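Long-range contacts in putative glutathionylspermidine synthase (Methylobacillus flagellatus, PDB 3N6X), which has no established function but is probably an ATP-dependent ligase of the circularly permuted ATP-grasp type: residues Met100-Val105 with Thr315-Asp320; His107-Ile112 with Glu130-Asp135; Gly169-Leu174 with Tyr232-Phe237; His198-Leu203 with Ala239-Ile244. All coordinates share one frame; numbering follows the deposited sequence. Where two conformers were deposited one is given.

Contact 1: residues Met100-Val105 with Thr315-Asp320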
# COMPACT_ATOMS: atom_id res chain seq x y z
N MSE A 100 14.81 -0.43 10.03
CA MSE A 100 15.77 -0.60 11.12
C MSE A 100 15.34 -1.76 12.04
O MSE A 100 16.20 -2.52 12.51
CB MSE A 100 15.93 0.69 11.90
CG MSE A 100 16.61 1.77 11.09
SE MSE A 100 16.72 3.43 12.03
CE MSE A 100 18.25 2.98 13.14
N PHE A 101 14.02 -1.95 12.22
CA PHE A 101 13.47 -3.08 12.97
C PHE A 101 13.85 -4.40 12.29
O PHE A 101 14.33 -5.31 12.96
CB PHE A 101 11.94 -2.97 13.09
CG PHE A 101 11.29 -4.25 13.57
CD1 PHE A 101 11.44 -4.67 14.89
CD2 PHE A 101 10.55 -5.04 12.70
CE1 PHE A 101 10.87 -5.87 15.33
CE2 PHE A 101 9.99 -6.25 13.13
CZ PHE A 101 10.14 -6.65 14.45
N LEU A 102 13.69 -4.47 10.94
CA LEU A 102 14.01 -5.66 10.14
C LEU A 102 15.50 -6.00 10.18
O LEU A 102 15.85 -7.16 10.35
CB LEU A 102 13.49 -5.52 8.70
CG LEU A 102 11.97 -5.69 8.57
CD1 LEU A 102 11.45 -5.10 7.25
CD2 LEU A 102 11.54 -7.17 8.72
N HIS A 103 16.38 -5.00 10.12
CA HIS A 103 17.80 -5.23 10.29
C HIS A 103 18.07 -5.76 11.72
O HIS A 103 18.86 -6.68 11.90
CB HIS A 103 18.60 -3.94 10.04
CG HIS A 103 20.06 -4.09 10.32
ND1 HIS A 103 20.93 -4.61 9.38
CD2 HIS A 103 20.74 -3.89 11.48
CE1 HIS A 103 22.11 -4.68 9.97
NE2 HIS A 103 22.05 -4.26 11.23
N ASP A 104 17.40 -5.18 12.72
CA ASP A 104 17.59 -5.59 14.11
C ASP A 104 17.14 -7.05 14.39
O ASP A 104 17.93 -7.81 14.96
CB ASP A 104 16.91 -4.61 15.07
CG ASP A 104 17.30 -4.75 16.53
OD1 ASP A 104 18.44 -5.15 16.80
OD2 ASP A 104 16.50 -4.36 17.39
N VAL A 105 15.91 -7.47 13.94
CA VAL A 105 15.42 -8.86 14.17
C VAL A 105 16.29 -9.93 13.59
O VAL A 105 16.25 -11.08 14.06
CB VAL A 105 13.94 -9.12 13.82
CG1 VAL A 105 13.02 -8.55 14.85
CG2 VAL A 105 13.58 -8.65 12.41
N THR A 315 10.54 -9.81 5.02
CA THR A 315 9.96 -8.52 5.46
C THR A 315 8.60 -8.71 6.13
O THR A 315 8.14 -7.80 6.83
CB THR A 315 9.85 -7.53 4.29
OG1 THR A 315 8.96 -8.06 3.31
CG2 THR A 315 11.20 -7.19 3.67
N GLY A 316 7.96 -9.86 5.88
CA GLY A 316 6.63 -10.17 6.39
C GLY A 316 6.48 -10.09 7.90
O GLY A 316 5.37 -9.88 8.40
N VAL A 317 7.58 -10.27 8.64
CA VAL A 317 7.56 -10.19 10.10
C VAL A 317 7.24 -8.75 10.58
O VAL A 317 6.69 -8.59 11.66
CB VAL A 317 8.85 -10.78 10.74
CG1 VAL A 317 10.07 -9.88 10.50
CG2 VAL A 317 8.66 -11.04 12.23
N ALA A 318 7.52 -7.72 9.75
CA ALA A 318 7.28 -6.32 10.11
C ALA A 318 5.85 -5.81 9.79
O ALA A 318 5.38 -4.88 10.45
CB ALA A 318 8.32 -5.42 9.46
N ASP A 319 5.18 -6.39 8.79
CA ASP A 319 3.83 -5.94 8.47
C ASP A 319 2.74 -6.94 8.87
O ASP A 319 1.57 -6.71 8.57
CB ASP A 319 3.71 -5.50 7.01
CG ASP A 319 3.85 -6.62 6.00
OD1 ASP A 319 4.20 -7.75 6.41
OD2 ASP A 319 3.65 -6.36 4.80
N ASP A 320 3.12 -8.02 9.58
CA ASP A 320 2.17 -8.98 10.15
C ASP A 320 1.27 -8.27 11.19
O ASP A 320 1.74 -7.40 11.92
CB ASP A 320 2.90 -10.15 10.82
CG ASP A 320 1.96 -11.22 11.33
OD1 ASP A 320 1.52 -12.06 10.51
OD2 ASP A 320 1.59 -11.16 12.52

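Contact 2: residues His107-Ile112 with Glu130-Asp135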
# COMPACT_ATOMS: atom_id res chain seq x y z
N HIS A 107 19.58 -9.56 13.15
CA HIS A 107 20.94 -9.33 13.62
C HIS A 107 21.05 -9.45 15.14
O HIS A 107 20.88 -10.54 15.64
CB HIS A 107 21.55 -8.02 13.04
CG HIS A 107 21.85 -8.14 11.57
ND1 HIS A 107 20.89 -7.84 10.60
CD2 HIS A 107 22.95 -8.62 10.94
CE1 HIS A 107 21.46 -8.10 9.43
NE2 HIS A 107 22.69 -8.58 9.58
N ASP A 108 21.32 -8.34 15.87
CA ASP A 108 21.51 -8.40 17.32
C ASP A 108 20.23 -8.46 18.15
O ASP A 108 20.30 -8.73 19.35
CB ASP A 108 22.43 -7.28 17.81
CG ASP A 108 23.86 -7.39 17.26
OD1 ASP A 108 24.29 -8.53 16.93
OD2 ASP A 108 24.55 -6.35 17.18
N GLN A 109 19.06 -8.24 17.51
CA GLN A 109 17.75 -8.28 18.19
C GLN A 109 17.74 -7.42 19.46
O GLN A 109 17.22 -7.84 20.49
CB GLN A 109 17.31 -9.73 18.47
CG GLN A 109 17.22 -10.56 17.19
CD GLN A 109 16.85 -12.00 17.42
OE1 GLN A 109 17.06 -12.56 18.49
NE2 GLN A 109 16.34 -12.65 16.38
N GLU A 110 18.32 -6.19 19.36
CA GLU A 110 18.42 -5.24 20.47
C GLU A 110 17.06 -4.87 21.07
O GLU A 110 16.96 -4.71 22.29
CB GLU A 110 19.18 -3.96 20.04
CG GLU A 110 20.66 -4.16 19.73
CD GLU A 110 21.56 -4.73 20.83
OE1 GLU A 110 21.16 -4.70 22.02
OE2 GLU A 110 22.69 -5.17 20.49
N ILE A 111 16.01 -4.72 20.21
CA ILE A 111 14.66 -4.36 20.66
C ILE A 111 14.00 -5.48 21.50
O ILE A 111 13.14 -5.19 22.32
CB ILE A 111 13.76 -3.89 19.47
CG1 ILE A 111 12.54 -3.07 19.99
CG2 ILE A 111 13.34 -5.08 18.56
CD1 ILE A 111 11.86 -2.10 18.97
N ILE A 112 14.39 -6.75 21.26
CA ILE A 112 13.87 -7.89 22.03
C ILE A 112 14.60 -7.95 23.39
O ILE A 112 13.95 -8.04 24.43
CB ILE A 112 13.95 -9.24 21.25
CG1 ILE A 112 13.12 -9.16 19.92
CG2 ILE A 112 13.47 -10.41 22.13
CD1 ILE A 112 13.29 -10.40 18.94
N GLU A 130 16.40 -18.07 7.75
CA GLU A 130 17.34 -18.07 6.59
C GLU A 130 17.97 -16.69 6.40
O GLU A 130 19.04 -16.57 5.78
CB GLU A 130 16.62 -18.48 5.29
CG GLU A 130 16.06 -19.90 5.31
CD GLU A 130 14.68 -20.07 5.93
OE1 GLU A 130 14.11 -19.07 6.41
OE2 GLU A 130 14.18 -21.22 5.93
N MSE A 131 17.31 -15.66 6.94
CA MSE A 131 17.77 -14.26 6.84
C MSE A 131 18.57 -13.80 8.06
O MSE A 131 19.12 -12.70 8.05
CB MSE A 131 16.58 -13.34 6.56
CG MSE A 131 16.02 -13.53 5.16
SE MSE A 131 17.42 -13.24 3.77
CE MSE A 131 17.61 -11.31 4.00
N PHE A 132 18.68 -14.65 9.10
CA PHE A 132 19.42 -14.31 10.31
C PHE A 132 20.91 -14.21 10.04
O PHE A 132 21.50 -15.14 9.50
CB PHE A 132 19.14 -15.32 11.45
CG PHE A 132 19.77 -14.92 12.77
CD1 PHE A 132 19.17 -13.97 13.59
CD2 PHE A 132 20.99 -15.47 13.17
CE1 PHE A 132 19.78 -13.57 14.79
CE2 PHE A 132 21.59 -15.07 14.37
CZ PHE A 132 20.98 -14.12 15.17
N GLY A 133 21.50 -13.07 10.38
CA GLY A 133 22.92 -12.81 10.16
C GLY A 133 23.25 -12.35 8.76
O GLY A 133 24.41 -12.02 8.48
N VAL A 134 22.24 -12.30 7.86
CA VAL A 134 22.46 -11.89 6.47
C VAL A 134 22.45 -10.37 6.33
O VAL A 134 21.47 -9.72 6.69
CB VAL A 134 21.45 -12.58 5.50
CG1 VAL A 134 21.68 -12.13 4.05
CG2 VAL A 134 21.52 -14.10 5.62
N ASP A 135 23.54 -9.81 5.80
CA ASP A 135 23.66 -8.38 5.52
C ASP A 135 23.08 -8.08 4.14
O ASP A 135 23.46 -8.73 3.16
CB ASP A 135 25.13 -7.92 5.58
CG ASP A 135 25.78 -8.04 6.96
OD1 ASP A 135 25.04 -8.23 7.96
OD2 ASP A 135 27.03 -7.95 7.04

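Contact 3: residues Gly169-Leu174 with Tyr232-Phe237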
# COMPACT_ATOMS: atom_id res chain seq x y z
N GLY A 169 -0.57 -1.23 -6.53
CA GLY A 169 -1.51 -0.13 -6.70
C GLY A 169 -0.99 1.06 -7.48
O GLY A 169 -1.78 1.92 -7.87
N VAL A 170 0.35 1.13 -7.73
CA VAL A 170 0.94 2.26 -8.46
C VAL A 170 0.37 2.44 -9.85
O VAL A 170 0.22 3.58 -10.30
CB VAL A 170 2.49 2.35 -8.43
CG1 VAL A 170 3.04 2.10 -7.04
CG2 VAL A 170 3.12 1.41 -9.43
N SER A 171 0.00 1.32 -10.54
CA SER A 171 -0.58 1.39 -11.89
C SER A 171 -1.89 2.17 -11.89
O SER A 171 -2.09 2.99 -12.78
CB SER A 171 -0.76 -0.01 -12.48
OG SER A 171 -1.70 -0.78 -11.74
N TYR A 172 -2.72 2.02 -10.84
CA TYR A 172 -3.95 2.79 -10.72
C TYR A 172 -3.63 4.27 -10.44
O TYR A 172 -4.27 5.15 -10.99
CB TYR A 172 -4.85 2.22 -9.62
CG TYR A 172 -5.45 0.88 -9.96
CD1 TYR A 172 -6.50 0.77 -10.87
CD2 TYR A 172 -5.03 -0.28 -9.32
CE1 TYR A 172 -7.07 -0.46 -11.18
CE2 TYR A 172 -5.59 -1.52 -9.62
CZ TYR A 172 -6.61 -1.61 -10.56
OH TYR A 172 -7.17 -2.83 -10.86
N MSE A 173 -2.59 4.54 -9.64
CA MSE A 173 -2.16 5.91 -9.34
C MSE A 173 -1.70 6.61 -10.64
O MSE A 173 -2.12 7.74 -10.91
CB MSE A 173 -1.02 5.91 -8.29
CG MSE A 173 -0.37 7.29 -8.10
SE MSE A 173 1.15 7.26 -6.88
CE MSE A 173 2.56 7.00 -8.16
N LEU A 174 -0.87 5.92 -11.44
CA LEU A 174 -0.33 6.49 -12.67
C LEU A 174 -1.40 6.68 -13.74
O LEU A 174 -1.48 7.76 -14.32
CB LEU A 174 0.86 5.66 -13.19
CG LEU A 174 2.06 5.61 -12.24
CD1 LEU A 174 3.09 4.60 -12.70
CD2 LEU A 174 2.70 6.99 -12.08
N TYR A 232 -0.65 -9.17 -12.53
CA TYR A 232 0.26 -9.36 -13.66
C TYR A 232 0.36 -8.15 -14.55
O TYR A 232 1.48 -7.77 -14.90
CB TYR A 232 -0.07 -10.61 -14.47
CG TYR A 232 0.89 -10.85 -15.63
CD1 TYR A 232 2.23 -11.14 -15.40
CD2 TYR A 232 0.46 -10.78 -16.95
CE1 TYR A 232 3.11 -11.41 -16.45
CE2 TYR A 232 1.33 -11.04 -18.01
CZ TYR A 232 2.65 -11.35 -17.75
OH TYR A 232 3.51 -11.61 -18.80
N PHE A 233 -0.79 -7.53 -14.92
CA PHE A 233 -0.74 -6.34 -15.76
C PHE A 233 0.14 -5.26 -15.13
O PHE A 233 0.94 -4.66 -15.84
CB PHE A 233 -2.14 -5.79 -16.10
CG PHE A 233 -2.08 -4.46 -16.84
CD1 PHE A 233 -1.66 -4.40 -18.16
CD2 PHE A 233 -2.31 -3.26 -16.16
CE1 PHE A 233 -1.52 -3.17 -18.81
CE2 PHE A 233 -2.18 -2.03 -16.82
CZ PHE A 233 -1.78 -2.00 -18.14
N GLU A 234 0.04 -5.04 -13.79
CA GLU A 234 0.89 -4.08 -13.11
C GLU A 234 2.37 -4.44 -13.27
O GLU A 234 3.18 -3.55 -13.52
CB GLU A 234 0.51 -3.93 -11.61
CG GLU A 234 1.25 -2.76 -10.96
CD GLU A 234 0.89 -2.44 -9.52
OE1 GLU A 234 -0.17 -1.80 -9.30
OE2 GLU A 234 1.75 -2.66 -8.64
N HIS A 235 2.72 -5.76 -13.20
CA HIS A 235 4.10 -6.22 -13.34
C HIS A 235 4.64 -5.87 -14.74
O HIS A 235 5.72 -5.29 -14.86
CB HIS A 235 4.21 -7.74 -13.10
CG HIS A 235 3.60 -8.23 -11.81
ND1 HIS A 235 3.48 -9.58 -11.54
CD2 HIS A 235 3.11 -7.53 -10.75
CE1 HIS A 235 2.91 -9.66 -10.35
NE2 HIS A 235 2.65 -8.45 -9.85
N ALA A 236 3.84 -6.18 -15.78
CA ALA A 236 4.20 -5.92 -17.17
C ALA A 236 4.28 -4.40 -17.42
O ALA A 236 5.26 -3.92 -18.01
CB ALA A 236 3.18 -6.57 -18.11
N PHE A 237 3.29 -3.64 -16.88
CA PHE A 237 3.21 -2.18 -17.00
C PHE A 237 4.42 -1.48 -16.34
O PHE A 237 5.09 -0.68 -17.02
CB PHE A 237 1.87 -1.65 -16.44
CG PHE A 237 1.78 -0.14 -16.29
CD1 PHE A 237 1.60 0.68 -17.40
CD2 PHE A 237 1.87 0.45 -15.03
CE1 PHE A 237 1.52 2.08 -17.26
CE2 PHE A 237 1.80 1.85 -14.89
CZ PHE A 237 1.62 2.65 -16.01

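Contact 4: residues His198-Leu203 with Ala239-Ile244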
# COMPACT_ATOMS: atom_id res chain seq x y z
N HIS A 198 7.05 10.05 -13.07
CA HIS A 198 8.49 9.75 -12.95
C HIS A 198 8.75 8.61 -11.93
O HIS A 198 9.90 8.19 -11.76
CB HIS A 198 9.27 11.02 -12.57
CG HIS A 198 8.82 11.65 -11.29
ND1 HIS A 198 7.52 12.13 -11.13
CD2 HIS A 198 9.51 11.89 -10.15
CE1 HIS A 198 7.47 12.64 -9.91
NE2 HIS A 198 8.64 12.51 -9.28
N TYR A 199 7.69 8.11 -11.26
CA TYR A 199 7.77 7.03 -10.26
C TYR A 199 8.59 5.83 -10.76
O TYR A 199 9.57 5.50 -10.12
CB TYR A 199 6.35 6.60 -9.76
CG TYR A 199 6.38 5.37 -8.87
CD1 TYR A 199 6.44 4.08 -9.41
CD2 TYR A 199 6.36 5.49 -7.48
CE1 TYR A 199 6.53 2.96 -8.60
CE2 TYR A 199 6.42 4.37 -6.65
CZ TYR A 199 6.52 3.11 -7.22
OH TYR A 199 6.57 1.99 -6.42
N PRO A 200 8.28 5.22 -11.96
CA PRO A 200 9.07 4.06 -12.42
C PRO A 200 10.57 4.30 -12.55
O PRO A 200 11.36 3.40 -12.25
CB PRO A 200 8.43 3.72 -13.76
CG PRO A 200 7.04 4.18 -13.62
CD PRO A 200 7.13 5.45 -12.85
N GLN A 201 10.97 5.51 -12.96
CA GLN A 201 12.38 5.85 -13.11
C GLN A 201 13.04 6.13 -11.76
O GLN A 201 14.22 5.80 -11.59
CB GLN A 201 12.59 6.99 -14.11
CG GLN A 201 12.37 6.57 -15.57
CD GLN A 201 13.25 5.41 -16.00
OE1 GLN A 201 14.47 5.41 -15.81
NE2 GLN A 201 12.65 4.42 -16.62
N VAL A 202 12.28 6.67 -10.79
CA VAL A 202 12.77 6.85 -9.41
C VAL A 202 12.97 5.44 -8.81
O VAL A 202 14.02 5.17 -8.23
CB VAL A 202 11.79 7.71 -8.54
CG1 VAL A 202 12.21 7.70 -7.06
CG2 VAL A 202 11.70 9.15 -9.07
N LEU A 203 12.01 4.53 -9.03
CA LEU A 203 12.13 3.15 -8.53
C LEU A 203 13.32 2.41 -9.17
O LEU A 203 14.10 1.78 -8.46
CB LEU A 203 10.81 2.37 -8.73
CG LEU A 203 10.86 0.85 -8.44
CD1 LEU A 203 11.26 0.58 -7.00
CD2 LEU A 203 9.51 0.18 -8.78
N ALA A 239 7.38 -2.75 -15.40
CA ALA A 239 8.62 -3.19 -16.08
C ALA A 239 8.80 -2.45 -17.43
O ALA A 239 9.90 -1.99 -17.76
CB ALA A 239 8.60 -4.70 -16.30
N GLN A 240 7.70 -2.29 -18.18
CA GLN A 240 7.73 -1.55 -19.44
C GLN A 240 8.03 -0.07 -19.17
O GLN A 240 8.93 0.48 -19.79
CB GLN A 240 6.40 -1.73 -20.21
CG GLN A 240 6.42 -1.19 -21.64
CD GLN A 240 6.01 0.27 -21.71
OE1 GLN A 240 5.11 0.74 -20.98
NE2 GLN A 240 6.66 1.03 -22.59
N GLN A 241 7.35 0.54 -18.17
CA GLN A 241 7.60 1.94 -17.76
C GLN A 241 9.06 2.14 -17.31
O GLN A 241 9.63 3.21 -17.52
CB GLN A 241 6.64 2.35 -16.64
CG GLN A 241 5.21 2.66 -17.11
CD GLN A 241 5.18 3.74 -18.15
OE1 GLN A 241 5.70 4.85 -17.97
NE2 GLN A 241 4.61 3.42 -19.30
N MSE A 242 9.64 1.12 -16.70
CA MSE A 242 11.02 1.18 -16.23
C MSE A 242 12.02 0.92 -17.36
O MSE A 242 13.13 1.43 -17.32
CB MSE A 242 11.23 0.14 -15.11
CG MSE A 242 10.69 0.58 -13.76
SE MSE A 242 11.13 -0.70 -12.32
CE MSE A 242 9.79 -1.86 -12.57
N GLY A 243 11.63 0.08 -18.32
CA GLY A 243 12.52 -0.33 -19.41
C GLY A 243 13.42 -1.48 -19.01
O GLY A 243 14.58 -1.53 -19.41
N ILE A 244 12.90 -2.40 -18.19
CA ILE A 244 13.64 -3.58 -17.74
C ILE A 244 12.91 -4.87 -18.18
O ILE A 244 11.70 -4.83 -18.46
CB ILE A 244 13.91 -3.57 -16.20
CG1 ILE A 244 12.58 -3.70 -15.37
CG2 ILE A 244 14.76 -2.36 -15.80
CD1 ILE A 244 12.76 -3.92 -13.89

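Contact 1: residues Met100-Val105 with Thr315-Asp320
T315, V317 and A318 pack against F101, L102 and V105 at the C-terminal end of helix 81-105. The motif is a helix end set against a short, weakly bonded helical turn at 316-319. Both pieces belong to the circularly permuted ATP-grasp region, and the contact is buried and apolar. At T315 the backbone takes part: its CA lies 3.9 Å from L102 CD2. The T315 CB and CG2 atoms come to the other methyl of that leucine, CD1. The T315 hydroxyl is bonded elsewhere, to the carbonyl oxygen of L164. V317 is next to touch. Its CG1 stands between the backbone N and the carbonyl carbon (chi1 71°). From there CG1 lies 3.6 Å from L102 CD2, and the two side chains slide past each other in opposite directions. V105 and V317 reach toward each other tip to tip, with V105 CG2 4.2 Å from V317 CG1. The V317 carbonyl oxygen lies near the plane of the F101 ring, at its edge, and is bonded to the T323 hydroxyl. L102 thus touches T315, V317 and A318, the three residues of 315-320 that take part, through its branched end. An alanine here would probably open a gap facing V317 CG1, the A318 methyl and T315. A318 closes the patch with one methyl. Its CB sits 3.7 Å from L102 CD2 and 3.8 Å from L102 CG. The same methyl lies at the edge of the F101 ring, with A318 CB 4.0 Å from F101 CD2.

Contact 2: residues His107-Ile112 with Glu130-Asp135
A histidine-carboxylate hydrogen bond between H107 and D135 joins the link after helix 81-105 to D135, just after the type II beta turn M131 to V134. The contact lies at the protein surface. H107 NE2 donates to D135 OD1 over 2.9 Å. The bond is bent, at 139° at the hydrogen. OD1 is met nearly along its C-O bond, and it sits 26° out of the imidazole plane. The two side chains cross at about a right angle, yet the ring and carboxylate planes are only 28° apart. The same ring edge passes the backbone: H107 CE1 is 3.2 Å from V134 O. On its other nitrogen, ND1, the ring is held by the carbonyl oxygen of H103, and it also stacks on the H103 ring. The ring is therefore fixed from two ends. An alanine here would probably leave D135 OD1 and the H103 carbonyl each without this mate and free the D135 carboxylate to turn. F132 makes the second part of the contact. Its CE1 lies 3.3 Å from H107 O, approached obliquely. Q109 NE2 is 3.9 Å from F132 CE1, with the two side chains crossing at about a right angle. That amide nitrogen is bonded to the V105 carbonyl oxygen. V134 N closes the turn on M131 O, 3.2 Å away. G133, with its positive phi, takes the third position, where type II beta turns commonly carry glycine.

Contact 3: residues Gly169-Leu174 with Tyr232-Phe237
E234 OE1 takes two good hydrogen bonds from the start of helix 170-183. OE1 accepts from G169 N on its syn lone pair, with 2.9 Å between G169 N and E234 OE1. It accepts from S171 OG on its anti lone pair, away from the other carboxylate oxygen, with 3.1 Å between S171 OG and E234 OE1. A weak third bond comes from S171 N, 3.4 Å from E234 OE1. G169 N also lies at a weak bonding distance from E234 OE2. In E234, CG is anti to the backbone N (chi1 -171°), and the chain is extended beyond it, which carries the carboxylate to the start of helix 170-183. OE2 has its own partner, a salt bridge to R276. The carboxylate is buried and gripped on both oxygens, which would probably fix its rotation. The helix N terminus and R276 are likely to stabilise its charge.

Outward from this polar core, F237, one turn after E234 on helix 232-242, packs on S171 and L174 of helix 170-183. Its CD2 lies 3.7 Å from S171 CB, approached obliquely. L174 CD1 comes to the ring at its edge, 3.7 Å from F237 CE2. The two short helix segments approach to 10.2 Å between axes and cross at 66°. G169 holds the N-cap position. The arrangement is that of an acidic side chain from one helix set against the N-terminal backbone N-H groups of another.

Contact 4: residues His198-Leu203 with Ala239-Ile244
Q201 reaches M242 by a bent chain: CG lies anti to the carbonyl carbon (chi1 -73°), and the chain bends at chi2 (-57°). The bend turns CD toward the end of helix 232-242, where NE2 can reach its carbonyls. NE2 donates to M242 O over 3.1 Å, with the acceptor close to the amide plane. The donor stands above the carbonyl plane, 45° out of it. A weak second bond joins Q201 NE2 to Q241 O at 3.4 Å. Next to Q201, P200 and Q241 lie side by side and point the same way, with P200 CG 3.6 Å from Q241 CB. M242, a selenomethionine, follows. Its CG sits 3.3 Å from P200 O, and its SE lies 4.0 Å from L203 CD2. The helix ends here in a Schellman motif: G243 has positive phi, and I244 N bonds back to A239 O. Q201 thus bonds to M242 O, and weakly to Q241 O, in the last turn of the helix. Around the contact, M242 also touches L222 of strand 220-223. P200 meets L174 of helix 170-183, and L203 packs on I144 of strand 144-151.

In the fold
Helix 81-105 opens contact 1, which closes only at 315-320, so the other three contacts nest inside its long loop. It joins the C-terminal end of that helix to the turn at 316-319. Contact 2 closes first, a short loop from 107-112 to 130-135, and joins the link after helix 81-105 to the loop before strand 144-151. It touches contact 1 directly. The chain then passes through strands 144-151 and 157-163. Contact 3 opens at 169-174 and contact 4 at 198-203, before either closes on helix 232-242, so these two cross. Together they tie helices 170-183 and 199-209 to one shared helix. The centre of each lies about 26 Å from that of contact 1.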